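Local coordinates for protein reducing-end xylose-releasing exo-oligoxylanase Rex8A (Paenibacillus barcinonensis, PDB 6SUD) that hydrolyses xylooligosaccharides of three to six units from their reducing ends, releasing xylose during xylan depolymerisation, at residues L39-G42 with T46-Y49; I48-P51 with G57-L60. The protein carries 1 engineered substitution. All blocks are in the same frame, centred on the assembly; numbering follows the deposited sequence.

Interaction 1. Residues L39-G42 with T46-Y49; sequences LFYG and TRIY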
ATOM      1  N   LEU A  39      16.342  -3.217  -6.266  1.00 16.21           N
ATOM      2  CA  LEU A  39      15.497  -3.759  -5.171  1.00 16.35           C
ATOM      3  C   LEU A  39      15.377  -5.282  -5.230  1.00 14.73           C
ATOM      4  O   LEU A  39      15.409  -5.917  -4.167  1.00 14.30           O
ATOM      5  CB  LEU A  39      14.110  -3.134  -5.276  1.00 16.92           C
ATOM      6  CG  LEU A  39      13.866  -1.914  -4.407  1.00 18.15           C
ATOM      7  CD1 LEU A  39      12.381  -1.859  -4.088  1.00 18.76           C
ATOM      8  CD2 LEU A  39      14.711  -1.957  -3.133  1.00 18.48           C
ATOM      9  N   PHE A  40      15.207  -5.853  -6.418  1.00 14.26           N
ATOM     10  CA  PHE A  40      15.028  -7.318  -6.571  1.00 14.06           C
ATOM     11  C   PHE A  40      16.340  -8.065  -6.845  1.00 15.41           C
ATOM     12  O   PHE A  40      16.398  -9.256  -6.490  1.00 16.13           O
ATOM     13  CB  PHE A  40      13.996  -7.617  -7.654  1.00 13.47           C
ATOM     14  CG  PHE A  40      12.601  -7.270  -7.206  1.00 12.71           C
ATOM     15  CD1 PHE A  40      12.225  -5.950  -7.028  1.00 12.85           C
ATOM     16  CD2 PHE A  40      11.722  -8.252  -6.817  1.00 12.88           C
ATOM     17  CE1 PHE A  40      10.978  -5.615  -6.518  1.00 12.67           C
ATOM     18  CE2 PHE A  40      10.457  -7.921  -6.338  1.00 12.45           C
ATOM     19  CZ  PHE A  40      10.086  -6.602  -6.211  1.00 12.02           C
ATOM     20  N   TYR A  41      17.338  -7.449  -7.475  1.00 15.92           N
ATOM     21  CA  TYR A  41      18.580  -8.168  -7.877  1.00 16.40           C
ATOM     22  C   TYR A  41      19.846  -7.400  -7.505  1.00 18.34           C
ATOM     23  O   TYR A  41      20.945  -7.736  -8.027  1.00 18.03           O
ATOM     24  CB  TYR A  41      18.530  -8.430  -9.378  1.00 15.99           C
ATOM     25  CG  TYR A  41      17.442  -9.405  -9.720  1.00 15.79           C
ATOM     26  CD1 TYR A  41      17.510 -10.690  -9.220  1.00 16.43           C
ATOM     27  CD2 TYR A  41      16.321  -9.045 -10.448  1.00 15.73           C
ATOM     28  CE1 TYR A  41      16.516 -11.620  -9.460  1.00 16.22           C
ATOM     29  CE2 TYR A  41      15.305  -9.963 -10.687  1.00 15.89           C
ATOM     30  CZ  TYR A  41      15.412 -11.257 -10.204  1.00 16.36           C
ATOM     31  OH  TYR A  41      14.472 -12.215 -10.462  1.00 15.27           O
ATOM     32  N   GLY A  42      19.732  -6.422  -6.612  1.00 19.41           N
ATOM     33  CA  GLY A  42      20.878  -5.552  -6.289  1.00 20.52           C
ATOM     34  C   GLY A  42      21.799  -6.178  -5.267  1.00 21.56           C
ATOM     35  O   GLY A  42      21.670  -7.391  -4.982  1.00 21.46           O
ATOM     36  N   THR A  46      21.153  -3.406  -0.401  1.00 19.25           N
ATOM     37  CA  THR A  46      20.123  -2.676  -1.180  1.00 18.12           C
ATOM     38  C   THR A  46      18.908  -3.573  -1.436  1.00 17.26           C
ATOM     39  O   THR A  46      17.784  -3.092  -1.241  1.00 17.17           O
ATOM     40  CB  THR A  46      20.665  -2.215  -2.533  1.00 18.76           C
ATOM     41  OG1 THR A  46      21.888  -1.494  -2.346  1.00 20.21           O
ATOM     42  CG2 THR A  46      19.665  -1.363  -3.284  1.00 19.34           C
ATOM     43  N   ARG A  47      19.117  -4.807  -1.891  1.00 16.94           N
ATOM     44  CA  ARG A  47      17.985  -5.668  -2.340  1.00 16.53           C
ATOM     45  C   ARG A  47      17.074  -5.999  -1.163  1.00 15.53           C
ATOM     46  O   ARG A  47      17.553  -6.058  -0.022  1.00 15.64           O
ATOM     47  CB  ARG A  47      18.423  -7.002  -2.945  1.00 17.47           C
ATOM     48  CG  ARG A  47      18.848  -8.043  -1.920  1.00 18.33           C
ATOM     49  CD  ARG A  47      19.580  -9.163  -2.608  1.00 19.85           C
ATOM     50  NE  ARG A  47      18.669  -9.903  -3.461  1.00 20.74           N
ATOM     51  CZ  ARG A  47      19.020 -10.675  -4.479  1.00 21.34           C
ATOM     52  NH1 ARG A  47      18.088 -11.295  -5.178  1.00 20.77           N
ATOM     53  NH2 ARG A  47      20.289 -10.818  -4.817  1.00 21.61           N
ATOM     54  N   ILE A  48      15.800  -6.235  -1.450  1.00 13.66           N
ATOM     55  CA  ILE A  48      14.822  -6.692  -0.422  1.00 12.77           C
ATOM     56  C   ILE A  48      14.141  -7.981  -0.886  1.00 12.52           C
ATOM     57  O   ILE A  48      13.358  -8.519  -0.089  1.00 13.62           O
ATOM     58  CB  ILE A  48      13.811  -5.579  -0.101  1.00 12.50           C
ATOM     59  CG1 ILE A  48      12.985  -5.186  -1.324  1.00 12.36           C
ATOM     60  CG2 ILE A  48      14.522  -4.385   0.523  1.00 12.66           C
ATOM     61  CD1 ILE A  48      11.899  -4.177  -1.039  1.00 12.49           C
ATOM     62  N   TYR A  49      14.472  -8.471  -2.080  1.00 11.48           N
ATOM     63  CA  TYR A  49      13.892  -9.699  -2.682  1.00 11.63           C
ATOM     64  C   TYR A  49      14.935 -10.819  -2.713  1.00 11.88           C
ATOM     65  O   TYR A  49      16.105 -10.557  -3.044  1.00 11.99           O
ATOM     66  CB  TYR A  49      13.348  -9.414  -4.078  1.00 11.07           C
ATOM     67  CG  TYR A  49      12.948 -10.654  -4.842  1.00 11.69           C
ATOM     68  CD1 TYR A  49      11.775 -11.335  -4.557  1.00 12.25           C
ATOM     69  CD2 TYR A  49      13.755 -11.154  -5.852  1.00 11.99           C
ATOM     70  CE1 TYR A  49      11.400 -12.459  -5.276  1.00 12.46           C
ATOM     71  CE2 TYR A  49      13.402 -12.284  -6.565  1.00 12.42           C
ATOM     72  CZ  TYR A  49      12.225 -12.944  -6.278  1.00 12.71           C
ATOM     73  OH  TYR A  49      11.906 -14.060  -7.003  1.00 12.67           O
TER
HETATM   74  O   HOH W   1      13.598 -14.747  -9.044  1.00 14.96           O
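Leu-39 O, in the last turn of helix 25-41, takes the N-H of Ile-48 at 2.8 Å in a nearly straight bond lying in the carbonyl plane, and a weak second one comes from Tyr-49 N. Arg-47 CA adds a CA-H...O contact to the same oxygen, so three consecutive residues of the returning chain gather at one carbonyl near the helix end.

Aromatic packing carries the next layer. The Phe-40 ring crosses the Tyr-49 side chain at about a right angle, its CD2 only 3.3 Å from Tyr-49 CG; the two rings meet obliquely, their planes 37° apart. With CG anti to the backbone N (chi1 171°), the Tyr-49 ring runs out alongside Tyr-41, and Phe-40 O meets its edge at CD2. The two tyrosines point the same way, and one water joins their hydroxyls, 3.0 Å from Tyr-41 OH and 2.7 Å from Tyr-49 OH; Tyr-41 OH is also bonded to Glu-87.

Among the apolar side chains, Leu-39 CD1 meets Ile-48 CD1 at 3.9 Å, both residues also touching helix 359-373.

The charged group is Arg-47. Bent at chi3 (-67°), its chain curls back until NE donates to Tyr-49 O at 2.7 Å, in the guanidinium plane, with a weak bond from NH1 to the same oxygen; Tyr-41 CA lies over one face of the guanidinium, towards its rim. This is a helix-to-strand connection, the short loop that leads from helix 25-41 into the hairpin of strands 49-52 and 56-59.

Interaction 2. Residues I48-P51 with G57-L60; sequences IYYP and GYML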
ATOM      1  N   ILE A  48      15.800  -6.235  -1.450  1.00 13.66           N
ATOM      2  CA  ILE A  48      14.822  -6.692  -0.422  1.00 12.77           C
ATOM      3  C   ILE A  48      14.141  -7.981  -0.886  1.00 12.52           C
ATOM      4  O   ILE A  48      13.358  -8.519  -0.089  1.00 13.62           O
ATOM      5  CB  ILE A  48      13.811  -5.579  -0.101  1.00 12.50           C
ATOM      6  CG1 ILE A  48      12.985  -5.186  -1.324  1.00 12.36           C
ATOM      7  CG2 ILE A  48      14.522  -4.385   0.523  1.00 12.66           C
ATOM      8  CD1 ILE A  48      11.899  -4.177  -1.039  1.00 12.49           C
ATOM      9  N   TYR A  49      14.472  -8.471  -2.080  1.00 11.48           N
ATOM     10  CA  TYR A  49      13.892  -9.699  -2.682  1.00 11.63           C
ATOM     11  C   TYR A  49      14.935 -10.819  -2.713  1.00 11.88           C
ATOM     12  O   TYR A  49      16.105 -10.557  -3.044  1.00 11.99           O
ATOM     13  CB  TYR A  49      13.348  -9.414  -4.078  1.00 11.07           C
ATOM     14  CG  TYR A  49      12.948 -10.654  -4.842  1.00 11.69           C
ATOM     15  CD1 TYR A  49      11.775 -11.335  -4.557  1.00 12.25           C
ATOM     16  CD2 TYR A  49      13.755 -11.154  -5.852  1.00 11.99           C
ATOM     17  CE1 TYR A  49      11.400 -12.459  -5.276  1.00 12.46           C
ATOM     18  CE2 TYR A  49      13.402 -12.284  -6.565  1.00 12.42           C
ATOM     19  CZ  TYR A  49      12.225 -12.944  -6.278  1.00 12.71           C
ATOM     20  OH  TYR A  49      11.906 -14.060  -7.003  1.00 12.67           O
ATOM     21  N   TYR A  50      14.500 -12.032  -2.364  1.00 12.69           N
ATOM     22  CA  TYR A  50      15.350 -13.244  -2.224  1.00 13.19           C
ATOM     23  C   TYR A  50      14.643 -14.456  -2.815  1.00 13.89           C
ATOM     24  O   TYR A  50      13.608 -14.888  -2.294  1.00 12.89           O
ATOM     25  CB  TYR A  50      15.711 -13.477  -0.759  1.00 13.77           C
ATOM     26  CG  TYR A  50      16.500 -12.338  -0.172  1.00 13.72           C
ATOM     27  CD1 TYR A  50      15.853 -11.232   0.362  1.00 13.89           C
ATOM     28  CD2 TYR A  50      17.884 -12.307  -0.243  1.00 14.52           C
ATOM     29  CE1 TYR A  50      16.559 -10.155   0.867  1.00 13.82           C
ATOM     30  CE2 TYR A  50      18.606 -11.243   0.274  1.00 14.45           C
ATOM     31  CZ  TYR A  50      17.940 -10.169   0.837  1.00 14.02           C
ATOM     32  OH  TYR A  50      18.627  -9.107   1.342  1.00 14.03           O
ATOM     33  N   PRO A  51      15.198 -15.036  -3.907  1.00 14.26           N
ATOM     34  CA  PRO A  51      14.649 -16.247  -4.495  1.00 16.07           C
ATOM     35  C   PRO A  51      14.812 -17.436  -3.548  1.00 16.43           C
ATOM     36  O   PRO A  51      15.766 -17.453  -2.807  1.00 17.75           O
ATOM     37  CB  PRO A  51      15.466 -16.532  -5.768  1.00 15.80           C
ATOM     38  CG  PRO A  51      16.438 -15.386  -5.907  1.00 15.85           C
ATOM     39  CD  PRO A  51      16.357 -14.523  -4.663  1.00 15.12           C
ATOM     40  N   GLY A  57       9.947 -17.228  -3.491  1.00 11.68           N
ATOM     41  CA  GLY A  57      10.734 -16.024  -3.191  1.00 11.41           C
ATOM     42  C   GLY A  57      10.030 -15.222  -2.133  1.00 11.17           C
ATOM     43  O   GLY A  57       8.818 -15.409  -1.985  1.00 10.13           O
ATOM     44  N   TYR A  58      10.759 -14.387  -1.404  1.00 11.35           N
ATOM     45  CA  TYR A  58      10.171 -13.556  -0.329  1.00 11.69           C
ATOM     46  C   TYR A  58      10.768 -12.146  -0.379  1.00 11.66           C
ATOM     47  O   TYR A  58      11.880 -11.935  -0.882  1.00 11.19           O
ATOM     48  CB  TYR A  58      10.326 -14.233   1.036  1.00 12.23           C
ATOM     49  CG  TYR A  58      11.751 -14.468   1.474  1.00 12.92           C
ATOM     50  CD1 TYR A  58      12.496 -13.448   2.040  1.00 12.99           C
ATOM     51  CD2 TYR A  58      12.339 -15.719   1.365  1.00 13.46           C
ATOM     52  CE1 TYR A  58      13.806 -13.652   2.457  1.00 13.70           C
ATOM     53  CE2 TYR A  58      13.650 -15.940   1.767  1.00 13.74           C
ATOM     54  CZ  TYR A  58      14.381 -14.905   2.329  1.00 13.86           C
ATOM     55  OH  TYR A  58      15.669 -15.102   2.747  1.00 14.03           O
ATOM     56  N   MET A  59       9.976 -11.194   0.114  1.00 11.85           N
ATOM     57  CA  MET A  59      10.342  -9.788   0.367  1.00 11.92           C
ATOM     58  C   MET A  59      10.727  -9.732   1.852  1.00 12.29           C
ATOM     59  O   MET A  59       9.885 -10.140   2.669  1.00 12.06           O
ATOM     60  CB  MET A  59       9.113  -8.909   0.076  1.00 12.10           C
ATOM     61  CG  MET A  59       8.631  -8.968  -1.365  1.00 12.17           C
ATOM     62  SD  MET A  59       9.859  -8.332  -2.574  1.00 13.38           S
ATOM     63  CE  MET A  59       9.590  -6.572  -2.354  1.00 12.88           C
ATOM     64  N   LEU A  60      11.964  -9.344   2.191  1.00 12.33           N
ATOM     65  CA  LEU A  60      12.491  -9.366   3.584  1.00 12.51           C
ATOM     66  C   LEU A  60      12.250  -8.013   4.254  1.00 12.32           C
ATOM     67  O   LEU A  60      12.730  -7.004   3.730  1.00 10.92           O
ATOM     68  CB  LEU A  60      13.995  -9.670   3.562  1.00 13.12           C
ATOM     69  CG  LEU A  60      14.642  -9.936   4.924  1.00 13.54           C
ATOM     70  CD1 LEU A  60      14.013 -11.127   5.635  1.00 13.74           C
ATOM     71  CD2 LEU A  60      16.147 -10.121   4.790  1.00 14.18           C
TER
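One face of the Tyr-58 ring is covered by Tyr-50 CB, a CH-pi contact with the carbon 3.9 Å from the ring centroid. The Tyr-50 ring itself is tilted 24° from that of Tyr-58 and displaced well to one side of it, while Leu-60 CB approaches Tyr-50 CE1 obliquely at 3.8 Å. At the edge of the Tyr-49 ring lies Met-59 SD, a Met-aromatic contact, and Pro-51 N sits above one of that ring's faces, towards its rim.

The motif is a two-stranded antiparallel beta hairpin, its short strand axes 4.7 Å apart. Tyr-50 and Tyr-58 form the hydrogen-bonded pair, each N donating to the other's O at 3.0 Å, and their side chains share a face of the sheet with Arg-47 and Arg-359 near Tyr-50 and Pro-116 near Tyr-58. Tyr-49 with Met-59 and Pro-51 with Gly-57 are the non-hydrogen-bonded pairs, and Tyr-49 and Met-59 turn to the other face, against Leu-91 of helix 85-99. At Gly-57 a side chain would collide with Tyr-49 CE1.

Tyr-58 CG stands between the backbone N and the carbonyl carbon (chi1 62°), which swings the ring across the strand onto its neighbour. An alanine here would remove the ring and is likely to leave Tyr-50 CB without its CH-pi partner. The Met-59 chain, bent at both chi2 and chi3, folds its methyl towards the first strand, where CE ends 3.6 Å from Ile-48 CD1. Beyond the last bridge, Leu-60 N donates to Ile-48 O at 2.8 Å, nearly straight at 167°.

In the fold
Ile-48 and Tyr-49 belong to both contacts. Ile-48 gives its N to Leu-39 in interaction 1 and its O to Leu-60 in interaction 2, so one residue passes the backbone bonding from helix end to hairpin. The centres lie about 8 Å apart, and the two contacts touch where Phe-40 CE2 packs 3.8 Å from Met-59 SD. Both lie near the glycosidase active site, though none of their residues lines the xylose pockets: the side chains of Ile-48 and Met-59 are about 10 and 9 Å from that of Glu-70, the inferred proton donor, and those of Ile-48 and Leu-60 each lie about 10 Å from a bound xylose.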